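Local structure of galactose-binding lectin (Arachis hypogaea, 6VAW) at residues Pro51-Ser57 / Leu198-Phe204; Leu66-Glu72 / Leu219-Phe225; Ala17-Asp23 / Val43-Ala49. The protein binds D-galactose and galactosides as a homotetrameric legume lectin that carries calcium and manganese ions. One frame throughout, in Å; residues are numbered along the deposited sequence.

The three contacts lie in the two antiparallel sheets of the legume lectin sandwich. Contacts 1 and 3 share strand 43-53 in the seven-stranded sheet: contact 3 pairs it with strand 18-22, outermost within this chain, contact 1 with strand 201-209. Their centres are 18 Å apart, and F204 O lies 2.9 Å from Y48 N. Contact 2 belongs to the other sheet. It meets contact 1 where F204 CE2 lies 3.7 Å from F225 CE2, and contact 3 where W223 CH2 lies 3.9 Å from Y48 CB. Sugar and metal sites lie outside all three contacts. The V43 side chain is about 10 Å from the bound galactoside, and that of F71 about 13 Å from the manganese.

Contact 1. Residues Pro51-Ser57 / Leu198-Phe204; sequences PVRIWSS and LPERVKF
P51 approaches the antiparallel strand 201-204 with its ring: CG is 3.9 Å from R201 NH2, and P51 CA lies 3.3 Å from V202 O, a CA-H...O contact. V52 is extended and forms the hydrogen-bonded pair with V202, V52 N to V202 O 2.7 Å and V202 N to V52 O 3.1 Å. Its CG1 lies 3.8 Å from F204 CE1. R53 and R201 make the next, non-hydrogen-bonded pair, CA to CA 4.6 Å. Their guanidinium groups form salt bridges outside the segments, R53 with E2 and R201 with E92. I54 leaves the strand (phi/psi -88/-18). Its N still bonds E200 O at 2.9 Å, while CG2 packs on V202 CG2 (3.6 Å) and the ring edge of F204. W55 has chi1 p, which brings NE1 to 2.8 Å from L198 O. E200 CG sits squarely over its six-membered ring, 3.4 Å from the centroid, a CH-pi contact. S57 N and OG both donate to E200 OE1, at 3.2 and 2.9 Å. Past R53, I54 N and the side chains of W55 and E200 join the two loops. The ladder joins strands 43-53 and 201-209, neighbours in the seven-stranded sheet of the legume lectin sandwich.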
loop_
_atom_site.group_PDB
_atom_site.type_symbol
_atom_site.label_atom_id
_atom_site.label_comp_id
_atom_site.label_asym_id
_atom_site.label_seq_id
_atom_site.Cartn_x
_atom_site.Cartn_y
_atom_site.Cartn_z
ATOM N N PRO A 51 -10.505 17.043 -1.619
ATOM C CA PRO A 51 -10.118 17.594 -2.888
ATOM C C PRO A 51 -8.761 16.989 -3.282
ATOM O O PRO A 51 -7.920 16.802 -2.456
ATOM C CB PRO A 51 -9.962 19.089 -2.593
ATOM C CG PRO A 51 -10.794 19.302 -1.381
ATOM C CD PRO A 51 -10.613 18.047 -0.576
ATOM N N VAL A 52 -8.578 16.765 -4.573
ATOM C CA VAL A 52 -7.329 16.201 -5.053
ATOM C C VAL A 52 -6.654 17.255 -5.935
ATOM O O VAL A 52 -7.300 17.760 -6.851
ATOM C CB VAL A 52 -7.610 14.874 -5.808
ATOM C CG1 VAL A 52 -6.380 14.398 -6.580
ATOM C CG2 VAL A 52 -8.122 13.785 -4.846
ATOM N N ARG A 53 -5.371 17.546 -5.687
ATOM C CA ARG A 53 -4.627 18.523 -6.505
ATOM C C ARG A 53 -4.141 17.808 -7.769
ATOM O O ARG A 53 -3.190 17.020 -7.694
ATOM C CB ARG A 53 -3.459 19.122 -5.681
ATOM C CG ARG A 53 -2.775 20.357 -6.253
ATOM C CD ARG A 53 -1.680 20.708 -5.243
ATOM N NE ARG A 53 -0.719 21.656 -5.766
ATOM C CZ ARG A 53 0.555 21.698 -5.390
ATOM N NH1 ARG A 53 1.032 20.798 -4.532
ATOM N NH2 ARG A 53 1.369 22.620 -5.881
ATOM N N ILE A 54 -4.830 18.017 -8.916
ATOM C CA ILE A 54 -4.473 17.341 -10.166
ATOM C C ILE A 54 -3.429 18.096 -10.963
ATOM O O ILE A 54 -2.792 17.516 -11.836
ATOM C CB ILE A 54 -5.692 16.981 -11.058
ATOM C CG1 ILE A 54 -6.644 18.189 -11.309
ATOM C CG2 ILE A 54 -6.409 15.787 -10.444
ATOM C CD1 ILE A 54 -7.353 18.174 -12.640
ATOM N N TRP A 55 -3.239 19.367 -10.669
ATOM C CA TRP A 55 -2.231 20.158 -11.376
ATOM C C TRP A 55 -1.839 21.389 -10.526
ATOM O O TRP A 55 -2.559 21.775 -9.602
ATOM C CB TRP A 55 -2.635 20.498 -12.845
ATOM C CG TRP A 55 -3.773 21.452 -13.031
ATOM C CD1 TRP A 55 -5.089 21.143 -13.212
ATOM C CD2 TRP A 55 -3.661 22.872 -13.217
ATOM N NE1 TRP A 55 -5.814 22.287 -13.461
ATOM C CE2 TRP A 55 -4.963 23.367 -13.451
ATOM C CE3 TRP A 55 -2.590 23.775 -13.166
ATOM C CZ2 TRP A 55 -5.229 24.737 -13.569
ATOM C CZ3 TRP A 55 -2.849 25.129 -13.346
ATOM C CH2 TRP A 55 -4.155 25.597 -13.527
ATOM N N SER A 56 -0.632 21.902 -10.766
ATOM C CA SER A 56 -0.073 23.009 -9.996
ATOM C C SER A 56 0.277 24.180 -10.888
ATOM O O SER A 56 1.034 24.025 -11.847
ATOM C CB SER A 56 1.160 22.536 -9.232
ATOM O OG SER A 56 1.889 23.598 -8.642
ATOM N N SER A 57 -0.264 25.362 -10.552
ATOM C CA SER A 57 -0.009 26.632 -11.259
ATOM C C SER A 57 1.428 27.128 -11.029
ATOM O O SER A 57 1.906 27.957 -11.797
ATOM C CB SER A 57 -1.001 27.709 -10.822
ATOM O OG SER A 57 -0.972 27.899 -9.417
ATOM N N LEU A 198 -10.007 21.554 -16.356
ATOM C CA LEU A 198 -10.424 21.546 -14.953
ATOM C C LEU A 198 -9.582 22.466 -14.068
ATOM O O LEU A 198 -8.429 22.703 -14.407
ATOM C CB LEU A 198 -10.343 20.111 -14.389
ATOM C CG LEU A 198 -11.457 19.146 -14.848
ATOM C CD1 LEU A 198 -11.072 17.713 -14.595
ATOM C CD2 LEU A 198 -12.783 19.467 -14.189
ATOM N N PRO A 199 -10.090 22.834 -12.859
ATOM C CA PRO A 199 -9.282 23.652 -11.922
ATOM C C PRO A 199 -8.183 22.827 -11.253
ATOM O O PRO A 199 -8.213 21.567 -11.315
ATOM C CB PRO A 199 -10.311 24.125 -10.894
ATOM C CG PRO A 199 -11.376 23.079 -10.902
ATOM C CD PRO A 199 -11.445 22.569 -12.308
ATOM N N GLU A 200 -7.255 23.507 -10.542
ATOM C CA GLU A 200 -6.161 22.802 -9.847
ATOM C C GLU A 200 -6.663 21.743 -8.843
ATOM O O GLU A 200 -6.026 20.704 -8.699
ATOM C CB GLU A 200 -5.245 23.793 -9.116
ATOM C CG GLU A 200 -4.370 24.593 -10.053
ATOM C CD GLU A 200 -3.834 25.865 -9.431
ATOM O OE1 GLU A 200 -2.805 25.781 -8.726
ATOM O OE2 GLU A 200 -4.424 26.944 -9.667
ATOM N N ARG A 201 -7.763 22.050 -8.117
ATOM C CA ARG A 201 -8.371 21.184 -7.105
ATOM C C ARG A 201 -9.708 20.653 -7.608
ATOM O O ARG A 201 -10.587 21.403 -8.083
ATOM C CB ARG A 201 -8.530 21.877 -5.750
ATOM C CG ARG A 201 -7.190 22.235 -5.067
ATOM C CD ARG A 201 -7.311 23.339 -4.030
ATOM N NE ARG A 201 -8.401 23.119 -3.080
ATOM C CZ ARG A 201 -8.263 23.096 -1.757
ATOM N NH1 ARG A 201 -7.070 23.280 -1.200
ATOM N NH2 ARG A 201 -9.321 22.910 -0.980
ATOM N N VAL A 202 -9.835 19.329 -7.529
ATOM C CA VAL A 202 -11.002 18.607 -8.030
ATOM C C VAL A 202 -11.474 17.547 -7.079
ATOM O O VAL A 202 -10.793 17.223 -6.099
ATOM C CB VAL A 202 -10.756 17.952 -9.444
ATOM C CG1 VAL A 202 -10.445 19.001 -10.517
ATOM C CG2 VAL A 202 -9.688 16.848 -9.384
ATOM N N LYS A 203 -12.665 17.022 -7.374
ATOM C CA LYS A 203 -13.265 15.878 -6.690
ATOM C C LYS A 203 -13.554 14.778 -7.741
ATOM O O LYS A 203 -13.900 15.056 -8.884
ATOM C CB LYS A 203 -14.508 16.232 -5.843
ATOM C CG LYS A 203 -14.066 16.717 -4.453
ATOM C CD LYS A 203 -15.207 17.131 -3.563
ATOM C CE LYS A 203 -14.681 17.827 -2.335
ATOM N NZ LYS A 203 -15.785 18.204 -1.414
ATOM N N PHE A 204 -13.313 13.542 -7.344
ATOM C CA PHE A 204 -13.508 12.333 -8.131
ATOM C C PHE A 204 -14.727 11.643 -7.567
ATOM O O PHE A 204 -14.926 11.666 -6.358
ATOM C CB PHE A 204 -12.269 11.412 -8.032
ATOM C CG PHE A 204 -11.047 11.881 -8.804
ATOM C CD1 PHE A 204 -10.167 12.819 -8.255
ATOM C CD2 PHE A 204 -10.759 11.359 -10.057
ATOM C CE1 PHE A 204 -9.038 13.235 -8.958
ATOM C CE2 PHE A 204 -9.634 11.789 -10.770
ATOM C CZ PHE A 204 -8.756 12.690 -10.200
#

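Contact 2. Residues Leu66-Glu72 / Leu219-Phe225; sequences LTSFSFE and LIRSWSF
A classic beta bulge shifts the register of this antiparallel pair by one residue: R221 and S222 both face S70. R221 is the extra residue, with phi/psi -95/-39. Its N donates to S70 O at 2.8 Å, while S70 N bonds S222 O at 3.1 Å. The two serine hydroxyls meet, S70 OG to S222 OG 2.7 Å, both chi1 p. The strand axes come within 4.6 Å at 155°. Before the bulge the pairs are T67-F225, S68-S224 and F69-W223; after it, F71-I220 and E72-L219. S68 and S224 exchange backbone bonds, S224 N to S68 O 2.8 Å and S68 N to S224 O 3.0 Å. E72 and L219 do the same, L219 N to E72 O 2.8 Å and E72 N to L219 O 3.0 Å. T67 OG1 donates to S224 O (2.7 Å) and accepts from W223 NE1 (2.9 Å; W223 chi1 t). The serines, E72 and L219 share one face. The other carries T67, I220, W223, F225 and, at chi1 p, F69 and F71. F69 and W223 meet F206 edge-to-face, and F71 meets F122. Strands 64-74 and 217-229 are neighbours in one sheet of the legume lectin sandwich; this mainly aromatic face packs on the other.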
loop_
_atom_site.group_PDB
_atom_site.type_symbol
_atom_site.label_atom_id
_atom_site.label_comp_id
_atom_site.label_asym_id
_atom_site.label_seq_id
_atom_site.Cartn_x
_atom_site.Cartn_y
_atom_site.Cartn_z
ATOM N N LEU A 66 -4.004 6.187 -11.514
ATOM C CA LEU A 66 -4.420 4.824 -11.779
ATOM C C LEU A 66 -5.622 4.578 -10.880
ATOM O O LEU A 66 -5.501 4.740 -9.670
ATOM C CB LEU A 66 -3.297 3.804 -11.499
ATOM C CG LEU A 66 -3.742 2.333 -11.431
ATOM C CD1 LEU A 66 -4.263 1.848 -12.838
ATOM C CD2 LEU A 66 -2.635 1.448 -10.920
ATOM N N THR A 67 -6.745 4.180 -11.457
ATOM C CA THR A 67 -7.918 3.909 -10.623
ATOM C C THR A 67 -8.628 2.690 -11.152
ATOM O O THR A 67 -8.638 2.448 -12.349
ATOM C CB THR A 67 -8.857 5.153 -10.469
ATOM O OG1 THR A 67 -9.897 4.867 -9.519
ATOM C CG2 THR A 67 -9.482 5.640 -11.777
ATOM N N SER A 68 -9.159 1.879 -10.237
ATOM C CA SER A 68 -9.943 0.714 -10.583
ATOM C C SER A 68 -11.230 0.711 -9.753
ATOM O O SER A 68 -11.239 1.155 -8.601
ATOM C CB SER A 68 -9.147 -0.566 -10.359
ATOM O OG SER A 68 -7.949 -0.582 -11.126
ATOM N N PHE A 69 -12.317 0.280 -10.360
ATOM C CA PHE A 69 -13.595 0.198 -9.653
ATOM C C PHE A 69 -14.427 -0.901 -10.264
ATOM O O PHE A 69 -14.123 -1.382 -11.361
ATOM C CB PHE A 69 -14.359 1.564 -9.648
ATOM C CG PHE A 69 -14.561 2.210 -11.007
ATOM C CD1 PHE A 69 -15.662 1.885 -11.790
ATOM C CD2 PHE A 69 -13.636 3.123 -11.508
ATOM C CE1 PHE A 69 -15.864 2.498 -13.024
ATOM C CE2 PHE A 69 -13.816 3.708 -12.763
ATOM C CZ PHE A 69 -14.943 3.407 -13.505
ATOM N N SER A 70 -15.448 -1.342 -9.511
ATOM C CA SER A 70 -16.393 -2.331 -9.970
ATOM C C SER A 70 -17.807 -1.854 -9.705
ATOM O O SER A 70 -18.090 -1.225 -8.678
ATOM C CB SER A 70 -16.150 -3.695 -9.347
ATOM O OG SER A 70 -16.259 -3.677 -7.939
ATOM N N PHE A 71 -18.678 -2.113 -10.660
ATOM C CA PHE A 71 -20.068 -1.721 -10.547
ATOM C C PHE A 71 -20.971 -2.820 -11.061
ATOM O O PHE A 71 -20.499 -3.794 -11.670
ATOM C CB PHE A 71 -20.336 -0.389 -11.301
ATOM C CG PHE A 71 -20.214 -0.431 -12.811
ATOM C CD1 PHE A 71 -21.247 -0.945 -13.598
ATOM C CD2 PHE A 71 -19.099 0.109 -13.452
ATOM C CE1 PHE A 71 -21.135 -0.990 -14.988
ATOM C CE2 PHE A 71 -18.993 0.081 -14.848
ATOM C CZ PHE A 71 -20.008 -0.465 -15.609
ATOM N N GLU A 72 -22.281 -2.616 -10.861
ATOM C CA GLU A 72 -23.308 -3.514 -11.339
ATOM C C GLU A 72 -24.557 -2.720 -11.670
ATOM O O GLU A 72 -24.970 -1.851 -10.900
ATOM C CB GLU A 72 -23.590 -4.587 -10.270
ATOM C CG GLU A 72 -24.561 -5.679 -10.695
ATOM C CD GLU A 72 -25.146 -6.484 -9.546
ATOM O OE1 GLU A 72 -24.375 -6.909 -8.653
ATOM O OE2 GLU A 72 -26.381 -6.697 -9.545
ATOM N N LEU A 219 -25.243 0.164 -8.916
ATOM C CA LEU A 219 -24.419 -0.133 -7.741
ATOM C C LEU A 219 -22.923 0.100 -7.939
ATOM O O LEU A 219 -22.393 -0.310 -8.957
ATOM C CB LEU A 219 -24.585 -1.602 -7.307
ATOM C CG LEU A 219 -25.995 -2.056 -6.924
ATOM C CD1 LEU A 219 -26.061 -3.567 -6.837
ATOM C CD2 LEU A 219 -26.435 -1.423 -5.620
ATOM N N ILE A 220 -22.251 0.703 -6.958
ATOM C CA ILE A 220 -20.798 0.853 -6.923
ATOM C C ILE A 220 -20.348 -0.126 -5.845
ATOM O O ILE A 220 -20.804 -0.017 -4.701
ATOM C CB ILE A 220 -20.284 2.304 -6.708
ATOM C CG1 ILE A 220 -20.907 3.316 -7.718
ATOM C CG2 ILE A 220 -18.748 2.351 -6.703
ATOM C CD1 ILE A 220 -20.558 3.117 -9.260
ATOM N N ARG A 221 -19.542 -1.118 -6.232
ATOM C CA ARG A 221 -19.106 -2.198 -5.349
ATOM C C ARG A 221 -17.747 -1.966 -4.682
ATOM O O ARG A 221 -17.559 -2.362 -3.527
ATOM C CB ARG A 221 -19.083 -3.518 -6.118
ATOM C CG ARG A 221 -20.473 -3.961 -6.586
ATOM C CD ARG A 221 -20.442 -5.229 -7.421
ATOM N NE ARG A 221 -19.743 -6.336 -6.752
ATOM C CZ ARG A 221 -20.326 -7.245 -5.975
ATOM N NH1 ARG A 221 -21.635 -7.201 -5.753
ATOM N NH2 ARG A 221 -19.603 -8.206 -5.414
ATOM N N SER A 222 -16.785 -1.400 -5.412
ATOM C CA SER A 222 -15.439 -1.153 -4.896
ATOM C C SER A 222 -14.761 -0.055 -5.691
ATOM O O SER A 222 -15.171 0.233 -6.812
ATOM C CB SER A 222 -14.597 -2.429 -4.917
ATOM O OG SER A 222 -14.374 -2.903 -6.230
ATOM N N TRP A 223 -13.740 0.570 -5.099
ATOM C CA TRP A 223 -12.998 1.646 -5.743
ATOM C C TRP A 223 -11.611 1.802 -5.114
ATOM O O TRP A 223 -11.510 1.997 -3.907
ATOM C CB TRP A 223 -13.793 2.946 -5.615
ATOM C CG TRP A 223 -13.231 4.135 -6.340
ATOM C CD1 TRP A 223 -12.392 4.136 -7.422
ATOM C CD2 TRP A 223 -13.529 5.506 -6.064
ATOM N NE1 TRP A 223 -12.141 5.423 -7.823
ATOM C CE2 TRP A 223 -12.855 6.285 -7.030
ATOM C CE3 TRP A 223 -14.352 6.153 -5.130
ATOM C CZ2 TRP A 223 -12.978 7.682 -7.081
ATOM C CZ3 TRP A 223 -14.419 7.537 -5.144
ATOM C CH2 TRP A 223 -13.719 8.287 -6.096
ATOM N N SER A 224 -10.552 1.735 -5.936
ATOM C CA SER A 224 -9.180 1.977 -5.516
ATOM C C SER A 224 -8.637 3.101 -6.385
ATOM O O SER A 224 -9.068 3.255 -7.524
ATOM C CB SER A 224 -8.335 0.708 -5.593
ATOM O OG SER A 224 -8.102 0.303 -6.932
ATOM N N PHE A 225 -7.739 3.911 -5.847
ATOM C CA PHE A 225 -7.234 5.075 -6.552
ATOM C C PHE A 225 -5.860 5.453 -6.070
ATOM O O PHE A 225 -5.597 5.407 -4.877
ATOM C CB PHE A 225 -8.205 6.261 -6.309
ATOM C CG PHE A 225 -7.835 7.593 -6.925
ATOM C CD1 PHE A 225 -7.004 8.479 -6.254
ATOM C CD2 PHE A 225 -8.360 7.978 -8.147
ATOM C CE1 PHE A 225 -6.692 9.724 -6.806
ATOM C CE2 PHE A 225 -8.014 9.198 -8.722
ATOM C CZ PHE A 225 -7.193 10.069 -8.039
#

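Contact 3. Residues Ala17-Asp23 / Val43-Ala49; sequences AINFQGD and VGRVLYA
Q21 buries the most surface here, 100 Å². Its side chain (chi1 m, chi2 t) lies alongside that of R45, its hydrogen-bonded partner in the antiparallel ladder. Q21 OE1 accepts from R45 NE (2.8 Å) and R45 NH2 (2.9 Å). The backbones bond too, Q21 N to R45 O 2.8 Å and R45 N to Q21 O 2.9 Å. R45 also bonds T94 and G107, and Q21 NE2 bonds T94 O. N19 follows with 75 Å². It pairs with L47, N19 N to L47 O 2.8 Å and L47 N to N19 O 2.9 Å. L47 (71 Å²) stays on the Q21 face, its CD1 3.5 Å from Q21 NE2. The segment axes come within 4.6 Å, at 159°. The ladder sets strand 18-22, an outermost strand within this chain, against strand 43-53 in the seven-stranded sheet of the legume lectin fold. On the other face I18 CG2 lies 4.0 Å from V46 CB, and F20 CD1 is 3.6 Å from V46 CG1. At one end A49 N donates to A17 O (2.8 Å), and both alanines pack on M50 of the second subunit. At the other, G22 has phi/psi 72/-137, and a CB there would clash with V43 O. D23 N bonds V43 O at 2.9 Å. V43 N donates to D23 OD2 at 3.2 Å, an oxygen shared with S42 OG.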
loop_
_atom_site.group_PDB
_atom_site.type_symbol
_atom_site.label_atom_id
_atom_site.label_comp_id
_atom_site.label_asym_id
_atom_site.label_seq_id
_atom_site.Cartn_x
_atom_site.Cartn_y
_atom_site.Cartn_z
ATOM N N ALA A 17 -14.836 9.798 4.553
ATOM C CA ALA A 17 -14.089 9.836 3.263
ATOM C C ALA A 17 -14.977 9.943 2.024
ATOM O O ALA A 17 -14.429 10.187 0.933
ATOM C CB ALA A 17 -13.191 8.605 3.126
ATOM N N ILE A 18 -16.311 9.720 2.176
ATOM C CA ILE A 18 -17.286 9.748 1.095
ATOM C C ILE A 18 -18.397 10.814 1.309
ATOM O O ILE A 18 -19.135 10.769 2.304
ATOM C CB ILE A 18 -17.913 8.340 0.840
ATOM C CG1 ILE A 18 -16.846 7.267 0.492
ATOM C CG2 ILE A 18 -18.978 8.414 -0.293
ATOM C CD1 ILE A 18 -16.022 7.505 -0.845
ATOM N N ASN A 19 -18.538 11.745 0.336
ATOM C CA ASN A 19 -19.601 12.746 0.286
ATOM C C ASN A 19 -20.740 12.170 -0.522
ATOM O O ASN A 19 -20.517 11.760 -1.660
ATOM C CB ASN A 19 -19.157 14.078 -0.352
ATOM C CG ASN A 19 -18.164 14.940 0.394
ATOM O OD1 ASN A 19 -17.394 15.680 -0.227
ATOM N ND2 ASN A 19 -18.165 14.911 1.722
ATOM N N PHE A 20 -21.933 12.094 0.058
ATOM C CA PHE A 20 -23.126 11.574 -0.603
ATOM C C PHE A 20 -23.996 12.740 -1.090
ATOM O O PHE A 20 -24.249 13.682 -0.338
ATOM C CB PHE A 20 -23.916 10.644 0.349
ATOM C CG PHE A 20 -23.141 9.428 0.802
ATOM C CD1 PHE A 20 -23.084 8.282 0.011
ATOM C CD2 PHE A 20 -22.456 9.428 2.015
ATOM C CE1 PHE A 20 -22.360 7.155 0.430
ATOM C CE2 PHE A 20 -21.716 8.303 2.427
ATOM C CZ PHE A 20 -21.700 7.166 1.645
ATOM N N GLN A 21 -24.434 12.682 -2.339
ATOM C CA GLN A 21 -25.248 13.719 -2.950
ATOM C C GLN A 21 -26.506 13.126 -3.560
ATOM O O GLN A 21 -26.436 12.140 -4.286
ATOM C CB GLN A 21 -24.472 14.504 -4.037
ATOM C CG GLN A 21 -23.191 15.190 -3.548
ATOM C CD GLN A 21 -22.610 16.143 -4.573
ATOM O OE1 GLN A 21 -22.677 15.930 -5.795
ATOM N NE2 GLN A 21 -21.955 17.178 -4.085
ATOM N N GLY A 22 -27.646 13.730 -3.267
ATOM C CA GLY A 22 -28.906 13.266 -3.817
ATOM C C GLY A 22 -29.421 11.968 -3.235
ATOM O O GLY A 22 -29.335 11.744 -2.030
ATOM N N ASP A 23 -29.920 11.089 -4.116
ATOM C CA ASP A 23 -30.670 9.878 -3.766
ATOM C C ASP A 23 -29.829 8.631 -3.395
ATOM O O ASP A 23 -30.401 7.550 -3.252
ATOM C CB ASP A 23 -31.633 9.538 -4.920
ATOM C CG ASP A 23 -32.641 10.652 -5.222
ATOM O OD1 ASP A 23 -33.042 11.371 -4.278
ATOM O OD2 ASP A 23 -33.002 10.825 -6.401
ATOM N N VAL A 43 -31.433 11.199 -9.132
ATOM C CA VAL A 43 -30.002 11.459 -9.322
ATOM C C VAL A 43 -29.313 11.210 -7.984
ATOM O O VAL A 43 -29.743 11.728 -6.948
ATOM C CB VAL A 43 -29.663 12.877 -9.872
ATOM C CG1 VAL A 43 -28.150 13.095 -9.927
ATOM C CG2 VAL A 43 -30.283 13.127 -11.239
ATOM N N GLY A 44 -28.239 10.440 -8.033
ATOM C CA GLY A 44 -27.395 10.142 -6.881
ATOM C C GLY A 44 -25.933 10.172 -7.282
ATOM O O GLY A 44 -25.586 9.711 -8.368
ATOM N N ARG A 45 -25.086 10.786 -6.451
ATOM C CA ARG A 45 -23.657 10.889 -6.707
ATOM C C ARG A 45 -22.873 10.655 -5.419
ATOM O O ARG A 45 -23.345 11.009 -4.335
ATOM C CB ARG A 45 -23.268 12.248 -7.316
ATOM C CG ARG A 45 -24.331 12.925 -8.184
ATOM C CD ARG A 45 -23.759 13.969 -9.128
ATOM N NE ARG A 45 -23.008 15.022 -8.449
ATOM C CZ ARG A 45 -22.518 16.091 -9.068
ATOM N NH1 ARG A 45 -22.732 16.269 -10.370
ATOM N NH2 ARG A 45 -21.814 16.989 -8.399
ATOM N N VAL A 46 -21.688 10.034 -5.536
ATOM C CA VAL A 46 -20.753 9.828 -4.438
ATOM C C VAL A 46 -19.435 10.455 -4.851
ATOM O O VAL A 46 -19.015 10.280 -5.994
ATOM C CB VAL A 46 -20.589 8.365 -3.948
ATOM C CG1 VAL A 46 -21.887 7.832 -3.385
ATOM C CG2 VAL A 46 -20.038 7.438 -5.036
ATOM N N LEU A 47 -18.790 11.190 -3.941
ATOM C CA LEU A 47 -17.496 11.820 -4.196
ATOM C C LEU A 47 -16.502 11.452 -3.116
ATOM O O LEU A 47 -16.897 11.308 -1.947
ATOM C CB LEU A 47 -17.616 13.357 -4.232
ATOM C CG LEU A 47 -18.588 13.977 -5.232
ATOM C CD1 LEU A 47 -19.067 15.319 -4.740
ATOM C CD2 LEU A 47 -17.965 14.110 -6.605
ATOM N N TYR A 48 -15.210 11.332 -3.496
ATOM C CA TYR A 48 -14.172 11.170 -2.497
ATOM C C TYR A 48 -14.130 12.540 -1.816
ATOM O O TYR A 48 -14.118 13.551 -2.514
ATOM C CB TYR A 48 -12.846 10.709 -3.112
ATOM C CG TYR A 48 -11.788 10.484 -2.064
ATOM C CD1 TYR A 48 -11.902 9.441 -1.145
ATOM C CD2 TYR A 48 -10.673 11.316 -1.981
ATOM C CE1 TYR A 48 -10.922 9.215 -0.187
ATOM C CE2 TYR A 48 -9.700 11.116 -1.000
ATOM C CZ TYR A 48 -9.830 10.064 -0.109
ATOM O OH TYR A 48 -8.849 9.835 0.829
ATOM N N ALA A 49 -14.277 12.526 -0.507
ATOM C CA ALA A 49 -14.507 13.762 0.266
ATOM C C ALA A 49 -13.358 14.754 0.172
ATOM O O ALA A 49 -13.603 15.920 0.397
ATOM C CB ALA A 49 -14.801 13.418 1.697
#